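16S rRNA processing protein (Pseudomonas aeruginosa, PDB 2F1L) probably acts as an accessory protein in the final step of 30S ribosomal subunit assembly, needed for efficient processing of 16S rRNA. Local coordinates at residues Leu20-Ser28 with Val36-Pro44; Ile62-Gly70 with Leu77-Asp85. All coordinates share one frame; numbering follows the deposited sequence. Where two conformers were deposited one is given.

Both contacts pair antiparallel strands of the one curled sheet in the RimM N-terminal domain. Their centres are about 12 Å apart. Strands 35-40 and 76-81 are neighbours in this sheet, so the two pairs join edge to edge: Val38 O lies 2.9 Å from Leu77 N, a probable hydrogen bond. Contact 1 is the more buried, its centre about 9 Å from that of the chain, and the second subunit covers part of it with aromatic and charged partners. The centre of contact 2 lies about 17 Å from the chain centre, and no other chain of the assembly touches it. Arg69 and Lys80 lie on its polar face. Each pair has a classic bulge, and each sends aliphatic side chains to the buried side.

Contact 1 (Leu20-Ser28 with Val36-Pro44)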
loop_
_atom_site.group_PDB
_atom_site.type_symbol
_atom_site.label_atom_id
_atom_site.label_comp_id
_atom_site.label_asym_id
_atom_site.label_seq_id
_atom_site.Cartn_x
_atom_site.Cartn_y
_atom_site.Cartn_z
ATOM N N LEU A 20 7.277 -19.291 -10.233
ATOM C CA LEU A 20 6.963 -19.210 -8.795
ATOM C C LEU A 20 6.875 -17.712 -8.408
ATOM O O LEU A 20 7.802 -16.963 -8.640
ATOM C CB LEU A 20 8.031 -19.953 -7.917
ATOM C CG LEU A 20 7.977 -21.439 -7.441
ATOM N N VAL A 21 5.762 -17.252 -7.847
ATOM C CA VAL A 21 5.729 -15.912 -7.239
ATOM C C VAL A 21 5.759 -16.011 -5.715
ATOM O O VAL A 21 5.345 -17.025 -5.148
ATOM C CB VAL A 21 4.519 -15.023 -7.703
ATOM C CG1 VAL A 21 4.440 -14.995 -9.239
ATOM C CG2 VAL A 21 3.228 -15.467 -7.112
ATOM N N VAL A 22 6.235 -14.950 -5.066
ATOM C CA VAL A 22 6.468 -14.960 -3.639
ATOM C C VAL A 22 5.319 -14.245 -2.940
ATOM O O VAL A 22 5.110 -13.021 -3.115
ATOM C CB VAL A 22 7.780 -14.212 -3.260
ATOM C CG1 VAL A 22 8.053 -14.335 -1.760
ATOM C CG2 VAL A 22 8.951 -14.725 -4.047
ATOM N N ILE A 23 4.588 -14.973 -2.112
ATOM C CA ILE A 23 3.423 -14.372 -1.438
ATOM C C ILE A 23 3.678 -13.946 -0.029
ATOM O O ILE A 23 2.803 -13.383 0.594
ATOM C CB ILE A 23 2.178 -15.316 -1.466
ATOM C CG1 ILE A 23 2.499 -16.656 -0.787
ATOM C CG2 ILE A 23 1.707 -15.480 -2.920
ATOM C CD1 ILE A 23 1.316 -17.615 -0.710
ATOM N N GLY A 24 4.842 -14.281 0.504
ATOM C CA GLY A 24 5.186 -13.937 1.919
ATOM C C GLY A 24 6.594 -14.390 2.265
ATOM O O GLY A 24 7.313 -14.932 1.414
ATOM N N LYS A 25 7.013 -14.184 3.512
ATOM C CA LYS A 25 8.334 -14.612 3.913
ATOM C C LYS A 25 8.377 -14.943 5.373
ATOM O O LYS A 25 7.848 -14.185 6.185
ATOM C CB LYS A 25 9.326 -13.514 3.623
ATOM C CG LYS A 25 10.756 -13.919 4.003
ATOM C CD LYS A 25 11.789 -13.144 3.225
ATOM C CE LYS A 25 13.180 -13.738 3.383
ATOM N NZ LYS A 25 14.168 -12.952 2.604
ATOM N N ILE A 26 9.047 -16.057 5.699
ATOM C CA ILE A 26 9.241 -16.500 7.077
ATOM C C ILE A 26 10.439 -15.804 7.670
ATOM O O ILE A 26 11.554 -15.925 7.176
ATOM C CB ILE A 26 9.430 -18.039 7.158
ATOM C CG1 ILE A 26 8.250 -18.778 6.531
ATOM C CG2 ILE A 26 9.550 -18.510 8.588
ATOM C CD1 ILE A 26 8.324 -20.325 6.687
ATOM N N VAL A 27 10.227 -15.056 8.746
ATOM C CA VAL A 27 11.283 -14.157 9.251
ATOM C C VAL A 27 11.712 -14.382 10.674
ATOM O O VAL A 27 12.725 -13.852 11.105
ATOM C CB VAL A 27 10.856 -12.698 9.136
ATOM C CG1 VAL A 27 10.738 -12.315 7.687
ATOM C CG2 VAL A 27 9.521 -12.460 9.874
ATOM N N SER A 28 10.965 -15.169 11.418
ATOM C CA SER A 28 11.354 -15.446 12.769
ATOM C C SER A 28 10.459 -16.547 13.305
ATOM O O SER A 28 9.702 -17.150 12.554
ATOM C CB SER A 28 11.104 -14.173 13.595
ATOM O OG SER A 28 11.595 -14.341 14.909
ATOM N N VAL A 36 5.762 -20.043 13.274
ATOM C CA VAL A 36 6.692 -19.097 12.696
ATOM C C VAL A 36 6.008 -17.731 12.463
ATOM O O VAL A 36 4.773 -17.620 12.342
ATOM C CB VAL A 36 7.276 -19.627 11.373
ATOM C CG1 VAL A 36 8.160 -20.842 11.606
ATOM C CG2 VAL A 36 6.183 -19.990 10.373
ATOM N N LYS A 37 6.832 -16.693 12.397
ATOM C CA LYS A 37 6.381 -15.349 12.144
ATOM C C LYS A 37 6.666 -15.071 10.667
ATOM O O LYS A 37 7.720 -15.398 10.144
ATOM C CB LYS A 37 7.122 -14.388 13.043
ATOM C CG LYS A 37 6.553 -12.984 13.108
ATOM C CD LYS A 37 7.658 -11.989 13.400
ATOM C CE LYS A 37 7.283 -10.878 14.383
ATOM N NZ LYS A 37 8.293 -9.798 14.176
ATOM N N VAL A 38 5.676 -14.492 10.019
ATOM C CA VAL A 38 5.579 -14.444 8.579
ATOM C C VAL A 38 5.111 -13.054 8.184
ATOM O O VAL A 38 4.156 -12.533 8.752
ATOM C CB VAL A 38 4.570 -15.517 8.095
ATOM C CG1 VAL A 38 4.116 -15.258 6.700
ATOM C CG2 VAL A 38 5.220 -16.898 8.157
ATOM N N TYR A 39 5.813 -12.430 7.245
ATOM C CA TYR A 39 5.279 -11.255 6.617
ATOM C C TYR A 39 4.439 -11.742 5.425
ATOM O O TYR A 39 4.815 -12.712 4.741
ATOM C CB TYR A 39 6.393 -10.312 6.148
ATOM C CG TYR A 39 7.184 -9.577 7.222
ATOM C CD1 TYR A 39 6.580 -9.066 8.342
ATOM C CD2 TYR A 39 8.538 -9.314 7.045
ATOM C CE1 TYR A 39 7.311 -8.341 9.290
ATOM C CE2 TYR A 39 9.270 -8.599 7.976
ATOM C CZ TYR A 39 8.652 -8.121 9.106
ATOM O OH TYR A 39 9.372 -7.424 10.062
ATOM N N SER A 40 3.295 -11.103 5.185
ATOM C CA SER A 40 2.453 -11.478 4.041
ATOM C C SER A 40 2.496 -10.433 2.951
ATOM O O SER A 40 2.444 -9.268 3.249
ATOM C CB SER A 40 1.014 -11.637 4.478
ATOM O OG SER A 40 0.171 -11.682 3.354
ATOM N N PHE A 41 2.540 -10.856 1.697
ATOM C CA PHE A 41 2.566 -9.943 0.550
ATOM C C PHE A 41 1.261 -9.955 -0.266
ATOM O O PHE A 41 1.173 -9.395 -1.409
ATOM C CB PHE A 41 3.768 -10.300 -0.357
ATOM C CG PHE A 41 5.098 -10.340 0.369
ATOM C CD1 PHE A 41 5.382 -9.429 1.384
ATOM C CD2 PHE A 41 6.079 -11.250 0.002
ATOM C CE1 PHE A 41 6.591 -9.478 2.069
ATOM C CE2 PHE A 41 7.302 -11.314 0.685
ATOM C CZ PHE A 41 7.558 -10.419 1.706
ATOM N N THR A 42 0.257 -10.595 0.305
ATOM C CA THR A 42 -1.026 -10.782 -0.349
ATOM C C THR A 42 -1.961 -9.591 -0.074
ATOM O O THR A 42 -1.753 -8.826 0.852
ATOM C CB THR A 42 -1.719 -12.073 0.137
ATOM O OG1 THR A 42 -2.003 -11.998 1.559
ATOM C CG2 THR A 42 -0.819 -13.267 -0.113
ATOM N N ASP A 43 -2.965 -9.444 -0.937
ATOM C CA ASP A 43 -4.008 -8.473 -0.762
ATOM C C ASP A 43 -5.298 -9.256 -0.808
ATOM O O ASP A 43 -5.544 -9.928 -1.770
ATOM C CB ASP A 43 -3.984 -7.491 -1.922
ATOM C CG ASP A 43 -4.979 -6.396 -1.758
ATOM O OD1 ASP A 43 -5.677 -6.376 -0.707
ATOM O OD2 ASP A 43 -5.044 -5.553 -2.687
ATOM N N PRO A 44 -6.094 -9.253 0.279
ATOM C CA PRO A 44 -5.987 -8.750 1.629
ATOM C C PRO A 44 -4.793 -9.352 2.330
ATOM O O PRO A 44 -4.332 -10.436 1.932
ATOM C CB PRO A 44 -7.230 -9.332 2.299
ATOM C CG PRO A 44 -8.193 -9.524 1.223
ATOM C CD PRO A 44 -7.378 -9.944 0.080
#
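Phe41 lays one ring face over Gly24 CA, with CD2 3.4 Å from that atom. Gly24 belongs to strand 20-27, which pairs antiparallel with strand 35-40 in the curled sheet of the RimM N-terminal domain. With CG anti to its carbonyl carbon (chi1 -54°), Phe41 turns its ring back along the partner strand. Val22 CG1 packs beside it, and Val22 O meets its edge in the ring plane. Val27 CG2 stands over the centre of the Tyr39 ring, 4.2 Å above the plane. On the face opposite Tyr39, Ile26 CG1 touches Val38 CG2; Ile26 CG2 also meets Val36 CB at 3.8 Å.

The backbone sets this register. Lys25 and Tyr39 exchange two bonds, N to O each way. Val27 and Ser28 both face Lys37 in a classic beta bulge. Lys37 O takes a nearly straight bond from Val27 N (2.9 Å, 173°) and a weak one from Ser28 N.

The second subunit adds to the Tyr39 face: its Phe187 stacks on the Tyr39 ring, and its Glu159 forms a salt bridge with Lys25. Beyond the strand, Ser40 OG bonds to Leu45 O and forms an ST turn, accepting from Thr42 N at 3.2 Å.

Contact 2 (Ile62-Gly70 with Leu77-Asp85); sequences IRQAELVRG and LAAKLKGLD
The beta hairpin of strands 61-73 and 76-81 is joined here by an antiparallel ladder with a classic bulge. Val68 and Arg69 both face Lys80. Val68 N donates to Lys80 O (2.8 Å), and Lys80 N returns a bond to Arg69 O that is nearly straight at hydrogen and oxygen alike (170° and 175°). Lys82 N extends the ladder to Glu66 O.

On the buried face, Leu67 CD1 reaches Ala79 CB at 3.9 Å and also meets Leu81 CD2. Leu67 CG is anti to the backbone N (chi1 177°), which carries the branch toward the partner strand. Trp54 of strand 53-58 packs on both leucines.

The outer face is polar. Arg69 and Lys80 run side by side through their carbon chains, with NH1 of Arg69 4.0 Å from Lys80 CG. Val68 CG1 lies over one face of the Arg69 guanidinium. Lys80 bends at chi2 and chi4, and this returns NZ to its own segment. There it forms a salt bridge with Asp85 OD1 (2.7 Å) and donates to Leu84 O, which it meets from above the carbonyl plane. A water bridges Glu66 N and Lys82 O where the strands part. Leu81 to Leu84 form a type II beta turn, with Leu84 N bonded to Leu81 O (3.1 Å). The whole is a bulged antiparallel beta hairpin.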
loop_
_atom_site.group_PDB
_atom_site.type_symbol
_atom_site.label_atom_id
_atom_site.label_comp_id
_atom_site.label_asym_id
_atom_site.label_seq_id
_atom_site.Cartn_x
_atom_site.Cartn_y
_atom_site.Cartn_z
ATOM N N ILE A 62 15.117 -25.132 -2.538
ATOM C CA ILE A 62 13.645 -25.260 -2.547
ATOM C C ILE A 62 13.193 -26.311 -1.554
ATOM O O ILE A 62 13.973 -27.132 -1.156
ATOM C CB ILE A 62 13.137 -25.604 -3.942
ATOM C CG1 ILE A 62 13.338 -24.385 -4.839
ATOM C CG2 ILE A 62 11.654 -26.024 -3.936
ATOM N N ARG A 63 11.939 -26.249 -1.116
ATOM C CA ARG A 63 11.434 -27.104 -0.025
ATOM C C ARG A 63 9.927 -26.869 0.170
ATOM O O ARG A 63 9.440 -25.764 -0.061
ATOM C CB ARG A 63 12.223 -26.812 1.255
ATOM C CG ARG A 63 11.536 -27.225 2.526
ATOM C CD ARG A 63 12.356 -26.871 3.769
ATOM N NE ARG A 63 12.037 -27.820 4.834
ATOM C CZ ARG A 63 12.731 -27.989 5.958
ATOM N NH1 ARG A 63 13.811 -27.259 6.243
ATOM N NH2 ARG A 63 12.318 -28.900 6.818
ATOM N N GLN A 64 9.206 -27.903 0.589
ATOM C CA GLN A 64 7.740 -27.909 0.623
ATOM C C GLN A 64 7.240 -27.897 2.032
ATOM O O GLN A 64 7.802 -28.568 2.866
ATOM C CB GLN A 64 7.199 -29.177 -0.036
ATOM C CG GLN A 64 7.517 -29.294 -1.514
ATOM C CD GLN A 64 7.016 -28.089 -2.307
ATOM O OE1 GLN A 64 5.933 -27.547 -2.023
ATOM N NE2 GLN A 64 7.810 -27.648 -3.289
ATOM N N ALA A 65 6.174 -27.148 2.299
ATOM C CA ALA A 65 5.571 -27.115 3.625
ATOM C C ALA A 65 4.057 -26.993 3.536
ATOM O O ALA A 65 3.534 -26.467 2.555
ATOM C CB ALA A 65 6.134 -25.987 4.404
ATOM N N GLU A 66 3.367 -27.514 4.557
ATOM C CA GLU A 66 1.898 -27.457 4.658
ATOM C C GLU A 66 1.455 -26.596 5.821
ATOM O O GLU A 66 1.838 -26.841 6.961
ATOM C CB GLU A 66 1.297 -28.846 4.861
ATOM C CG GLU A 66 1.548 -29.747 3.675
ATOM C CD GLU A 66 0.405 -30.709 3.386
ATOM O OE1 GLU A 66 -0.659 -30.291 2.828
ATOM O OE2 GLU A 66 0.612 -31.889 3.708
ATOM N N LEU A 67 0.617 -25.621 5.518
ATOM C CA LEU A 67 0.036 -24.711 6.495
ATOM C C LEU A 67 -1.133 -25.400 7.156
ATOM O O LEU A 67 -2.120 -25.724 6.500
ATOM C CB LEU A 67 -0.484 -23.459 5.773
ATOM C CG LEU A 67 -1.182 -22.431 6.667
ATOM C CD1 LEU A 67 -0.185 -21.831 7.585
ATOM C CD2 LEU A 67 -1.848 -21.331 5.854
ATOM N N VAL A 68 -1.034 -25.614 8.458
ATOM C CA VAL A 68 -2.130 -26.183 9.229
ATOM C C VAL A 68 -3.116 -25.093 9.556
ATOM O O VAL A 68 -4.258 -25.224 9.275
ATOM C CB VAL A 68 -1.643 -26.788 10.540
ATOM C CG1 VAL A 68 -2.843 -27.255 11.390
ATOM C CG2 VAL A 68 -0.687 -27.945 10.235
ATOM N N ARG A 69 -2.649 -23.996 10.138
ATOM C CA ARG A 69 -3.501 -22.870 10.497
ATOM C C ARG A 69 -2.622 -21.685 10.796
ATOM O O ARG A 69 -1.404 -21.818 10.997
ATOM C CB ARG A 69 -4.315 -23.194 11.748
ATOM C CG ARG A 69 -3.478 -23.470 12.995
ATOM C CD ARG A 69 -4.272 -23.388 14.286
ATOM N NE ARG A 69 -4.854 -24.671 14.632
ATOM C CZ ARG A 69 -4.183 -25.699 15.157
ATOM N NH1 ARG A 69 -2.858 -25.612 15.423
ATOM N NH2 ARG A 69 -4.854 -26.826 15.424
ATOM N N GLY A 70 -3.261 -20.529 10.881
ATOM C CA GLY A 70 -2.586 -19.292 11.243
ATOM C C GLY A 70 -3.530 -18.149 11.594
ATOM O O GLY A 70 -4.747 -18.298 11.616
ATOM N N LEU A 77 1.913 -12.207 10.585
ATOM C CA LEU A 77 1.167 -13.411 10.786
ATOM C C LEU A 77 1.954 -14.410 11.612
ATOM O O LEU A 77 3.180 -14.411 11.562
ATOM C CB LEU A 77 0.869 -14.063 9.462
ATOM C CG LEU A 77 -0.309 -13.514 8.677
ATOM C CD1 LEU A 77 0.081 -12.197 8.064
ATOM C CD2 LEU A 77 -0.691 -14.494 7.547
ATOM N N ALA A 78 1.236 -15.283 12.322
ATOM C CA ALA A 78 1.805 -16.515 12.897
ATOM C C ALA A 78 1.187 -17.719 12.196
ATOM O O ALA A 78 -0.030 -17.800 11.996
ATOM C CB ALA A 78 1.564 -16.597 14.405
ATOM N N ALA A 79 2.039 -18.655 11.836
ATOM C CA ALA A 79 1.648 -19.779 11.023
ATOM C C ALA A 79 2.146 -21.060 11.668
ATOM O O ALA A 79 3.274 -21.095 12.144
ATOM C CB ALA A 79 2.255 -19.633 9.673
ATOM N N LYS A 80 1.281 -22.075 11.693
ATOM C CA LYS A 80 1.611 -23.397 12.180
ATOM C C LYS A 80 1.765 -24.294 10.969
ATOM O O LYS A 80 0.819 -24.470 10.208
ATOM C CB LYS A 80 0.509 -23.927 13.115
ATOM C CG LYS A 80 0.770 -25.326 13.755
ATOM C CD LYS A 80 1.848 -25.284 14.858
ATOM C CE LYS A 80 2.206 -26.680 15.443
ATOM N NZ LYS A 80 2.445 -27.649 14.356
ATOM N N LEU A 81 2.964 -24.847 10.790
ATOM C CA LEU A 81 3.253 -25.771 9.688
ATOM C C LEU A 81 3.242 -27.219 10.177
ATOM O O LEU A 81 3.632 -27.520 11.314
ATOM C CB LEU A 81 4.593 -25.447 9.044
ATOM C CG LEU A 81 4.817 -23.974 8.683
ATOM C CD1 LEU A 81 6.163 -23.839 8.043
ATOM C CD2 LEU A 81 3.737 -23.455 7.768
ATOM N N LYS A 82 2.803 -28.122 9.299
ATOM C CA LYS A 82 2.577 -29.500 9.698
ATOM C C LYS A 82 3.903 -30.092 10.096
ATOM O O LYS A 82 4.881 -29.930 9.394
ATOM C CB LYS A 82 1.919 -30.326 8.586
ATOM C CG LYS A 82 1.520 -31.703 9.062
ATOM C CD LYS A 82 0.652 -32.449 8.077
ATOM C CE LYS A 82 0.436 -33.851 8.581
ATOM N NZ LYS A 82 0.109 -34.772 7.463
ATOM N N GLY A 83 3.927 -30.728 11.261
ATOM C CA GLY A 83 5.121 -31.405 11.762
ATOM C C GLY A 83 6.251 -30.511 12.246
ATOM O O GLY A 83 7.359 -30.997 12.476
ATOM N N LEU A 84 5.981 -29.221 12.406
ATOM C CA LEU A 84 6.950 -28.276 12.978
ATOM C C LEU A 84 6.410 -27.895 14.360
ATOM O O LEU A 84 5.558 -27.012 14.493
ATOM C CB LEU A 84 7.109 -27.057 12.046
ATOM C CG LEU A 84 8.063 -25.932 12.410
ATOM C CD1 LEU A 84 9.442 -26.478 12.601
ATOM C CD2 LEU A 84 8.110 -24.896 11.342
ATOM N N ASP A 85 6.894 -28.590 15.387
ATOM C CA ASP A 85 6.306 -28.509 16.732
ATOM C C ASP A 85 7.177 -27.994 17.870
ATOM O O ASP A 85 6.797 -28.130 19.022
ATOM C CB ASP A 85 5.725 -29.862 17.095
ATOM C CG ASP A 85 4.764 -30.355 16.050
ATOM O OD1 ASP A 85 3.849 -29.601 15.659
ATOM O OD2 ASP A 85 4.921 -31.496 15.603
HETATM O O HOH W 1 4.892 -28.798 6.645
#